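Local coordinates for protein chorismatase (Streptomyces hygroscopicus, PDB 4BPS) that hydrolyses chorismate to a dihydroxycyclohexadiene carboxylic acid and pyruvate, a step in making the immunosuppressants FK506 and FK520, at residues Arg301-Glu304 / Asp305-Thr308. Residues are numbered along the deposited sequence; the frame is centred on the assembly and turned at random.
Sequences RRRE and DLDT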
ATOM      1  N   ARG A 301       7.406  13.977   4.188  1.00  5.63           N
ATOM      2  CA  ARG A 301       6.474  15.070   4.454  1.00  5.71           C
ATOM      3  C   ARG A 301       6.962  16.435   3.953  1.00  5.74           C
ATOM      4  O   ARG A 301       6.176  17.195   3.365  1.00  6.18           O
ATOM      5  CB  ARG A 301       6.190  15.138   5.960  1.00  5.84           C
ATOM      6  CG  ARG A 301       5.331  16.350   6.378  1.00  6.06           C
ATOM      7  CD  ARG A 301       4.994  16.298   7.864  1.00  6.35           C
ATOM      8  NE  ARG A 301       4.183  15.139   8.212  1.00  6.29           N
ATOM      9  CZ  ARG A 301       2.854  15.083   8.068  1.00  6.36           C
ATOM     10  NH1 ARG A 301       2.162  16.135   7.631  1.00  6.92           N
ATOM     11  NH2 ARG A 301       2.221  13.940   8.342  1.00  6.63           N
ATOM     12  N   ARG A 302       8.217  16.769   4.253  1.00  5.94           N
ATOM     13  CA  ARG A 302       8.767  18.089   3.925  1.00  6.45           C
ATOM     14  C   ARG A 302       9.692  18.053   2.720  1.00  6.50           C
ATOM     15  O   ARG A 302      10.588  17.207   2.645  1.00  6.36           O
ATOM     16  CB  ARG A 302       9.579  18.655   5.089  1.00  7.13           C
ATOM     17  CG  ARG A 302       8.808  18.759   6.394  1.00  7.83           C
ATOM     18  CD  ARG A 302       9.507  19.740   7.348  1.00  9.69           C
ATOM     19  NE  ARG A 302      10.915  19.390   7.544  1.00 10.68           N
ATOM     20  CZ  ARG A 302      11.817  20.147   8.172  1.00 12.48           C
ATOM     21  NH1 ARG A 302      11.475  21.333   8.681  1.00 13.25           N
ATOM     22  NH2 ARG A 302      13.090  19.727   8.278  1.00 13.09           N
ATOM     23  N   ARG A 303       9.494  18.971   1.769  1.00  6.61           N
ATOM     24  CA  ARG A 303      10.378  19.058   0.615  1.00  7.31           C
ATOM     25  C   ARG A 303      11.835  19.175   1.040  1.00  6.59           C
ATOM     26  O   ARG A 303      12.717  18.561   0.457  1.00  7.39           O
ATOM     27  CB  ARG A 303       9.934  20.237  -0.269  1.00  8.44           C
ATOM     28  CG  ARG A 303      10.873  20.652  -1.368  1.00  9.96           C
ATOM     29  CD  ARG A 303      11.186  19.538  -2.296  1.00 10.11           C
ATOM     30  NE  ARG A 303       9.994  19.043  -2.969  1.00 11.05           N
ATOM     31  CZ  ARG A 303       9.980  17.930  -3.699  1.00 11.34           C
ATOM     32  NH1 ARG A 303      11.099  17.193  -3.823  1.00 13.15           N
ATOM     33  NH2 ARG A 303       8.863  17.551  -4.331  1.00 10.31           N
ATOM     34  N   GLU A 304      12.094  19.955   2.092  1.00  7.11           N
ATOM     35  CA  GLU A 304      13.454  20.199   2.530  1.00  8.36           C
ATOM     36  C   GLU A 304      14.106  18.957   3.142  1.00  8.38           C
ATOM     37  O   GLU A 304      15.298  18.971   3.393  1.00  9.66           O
ATOM     38  CB  GLU A 304      13.501  21.380   3.523  1.00 10.55           C
ATOM     39  CG  GLU A 304      12.772  21.118   4.851  1.00 11.59           C
ATOM     40  CD  GLU A 304      12.178  22.382   5.489  1.00 14.15           C
ATOM     41  OE1 GLU A 304      12.962  23.250   5.926  1.00 14.99           O
ATOM     42  OE2 GLU A 304      10.939  22.516   5.577  1.00 14.36           O
ATOM     43  N   ASP A 305      13.329  17.890   3.364  1.00  7.15           N
ATOM     44  CA  ASP A 305      13.861  16.620   3.874  1.00  7.25           C
ATOM     45  C   ASP A 305      14.107  15.572   2.804  1.00  7.41           C
ATOM     46  O   ASP A 305      14.683  14.531   3.130  1.00  7.59           O
ATOM     47  CB  ASP A 305      12.911  16.016   4.924  1.00  7.09           C
ATOM     48  CG  ASP A 305      12.831  16.827   6.198  1.00  7.83           C
ATOM     49  OD1 ASP A 305      13.757  17.617   6.487  1.00  8.30           O
ATOM     50  OD2 ASP A 305      11.851  16.622   6.959  1.00  7.86           O
ATOM     51  N   LEU A 306      13.676  15.785   1.562  1.00  7.38           N
ATOM     52  CA  LEU A 306      13.752  14.695   0.603  1.00  8.54           C
ATOM     53  C   LEU A 306      15.185  14.260   0.348  1.00  8.34           C
ATOM     54  O   LEU A 306      15.455  13.075   0.330  1.00  8.46           O
ATOM     55  CB  LEU A 306      13.047  15.048  -0.720  1.00 12.52           C
ATOM     56  CG  LEU A 306      11.639  14.410  -0.876  1.00 15.40           C
ATOM     57  CD1 LEU A 306      10.604  15.301  -0.192  1.00 16.33           C
ATOM     58  CD2 LEU A 306      11.206  14.104  -2.285  1.00 16.87           C
ATOM     59  N   ASP A 307      16.107  15.197   0.168  1.00  9.36           N
ATOM     60  CA  ASP A 307      17.479  14.772  -0.095  1.00 11.41           C
ATOM     61  C   ASP A 307      18.112  14.122   1.146  1.00 10.11           C
ATOM     62  O   ASP A 307      18.871  13.182   1.018  1.00 10.17           O
ATOM     63  CB  ASP A 307      18.343  15.915  -0.599  1.00 15.74           C
ATOM     64  CG  ASP A 307      19.608  15.406  -1.265  1.00 20.36           C
ATOM     65  OD1 ASP A 307      19.499  14.681  -2.286  1.00 21.48           O
ATOM     66  OD2 ASP A 307      20.709  15.701  -0.759  1.00 22.94           O
ATOM     67  N   THR A 308      17.800  14.631   2.331  1.00  9.56           N
ATOM     68  CA  THR A 308      18.271  14.043   3.571  1.00  9.71           C
ATOM     69  C   THR A 308      17.857  12.567   3.617  1.00  8.55           C
ATOM     70  O   THR A 308      18.676  11.671   3.874  1.00  8.97           O
ATOM     71  CB  THR A 308      17.682  14.803   4.775  1.00 11.00           C
ATOM     72  OG1 THR A 308      18.101  16.169   4.715  1.00 13.29           O
ATOM     73  CG2 THR A 308      18.141  14.190   6.095  1.00 11.31           C
TER
HETATM   74  O   HOH W   1       9.632  15.234   6.172  1.00  6.69           O
HETATM   75  O   HOH W   2      15.237  18.019  -0.404  1.00 13.09           O
HETATM   76  O   HOH W   3      17.228  17.479   2.466  1.00 17.97           O
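R302 takes hold of D305 side-on, using two neighbouring nitrogens for the two carboxylate oxygens, a local tie between a loop residue and the one three positions later. R302 NE donates to D305 OD2 at 3.0 Å, with OD2 close to the guanidinium plane, while R302 NH2 reaches D305 OD1 on its syn side at 2.8 Å. The fit is twisted: guanidinium and carboxylate planes stand 51° apart, and NE meets OD2 from above the carboxylate plane. The chain of R302 bends at chi3 (-54°), which brings the guanidinium round to the D305 carboxylate. One face of it is covered by E304, whose CD lies 3.4 Å above the plane, over its centre; E304 OE2 adds only a charge attraction to NH1, completing a three-residue salt-bridge network. OD2 of D305 also accepts a bond from a water that is held by R302 N.

The backbone repeats the same spacing, D305 N donating to R302 O and L306 N to R303 O, as the loop leaving strand 296-300 winds into helix 306-314. This connection belongs to the strand-helix-strand unit of the YjgF-type fold, in which strands 296-300 and 323-327 run parallel. An alanine in place of D305 has no carboxylate, and the R302 guanidinium, left without that acceptor, would probably be freer to turn, while the water at R302 N would lose one of its partners.

L306 is buried on the inner side of the turn. Its CD1 packs 3.4 Å from R302 O, and CD2 lies 3.5 Å from R303 NH1, whose charge is paired with E70. Further in, L306 meets V300 and L325 on the two parallel strands. Farther along, a water donates to E304 O at 2.6 Å and also bonds T308 OG1.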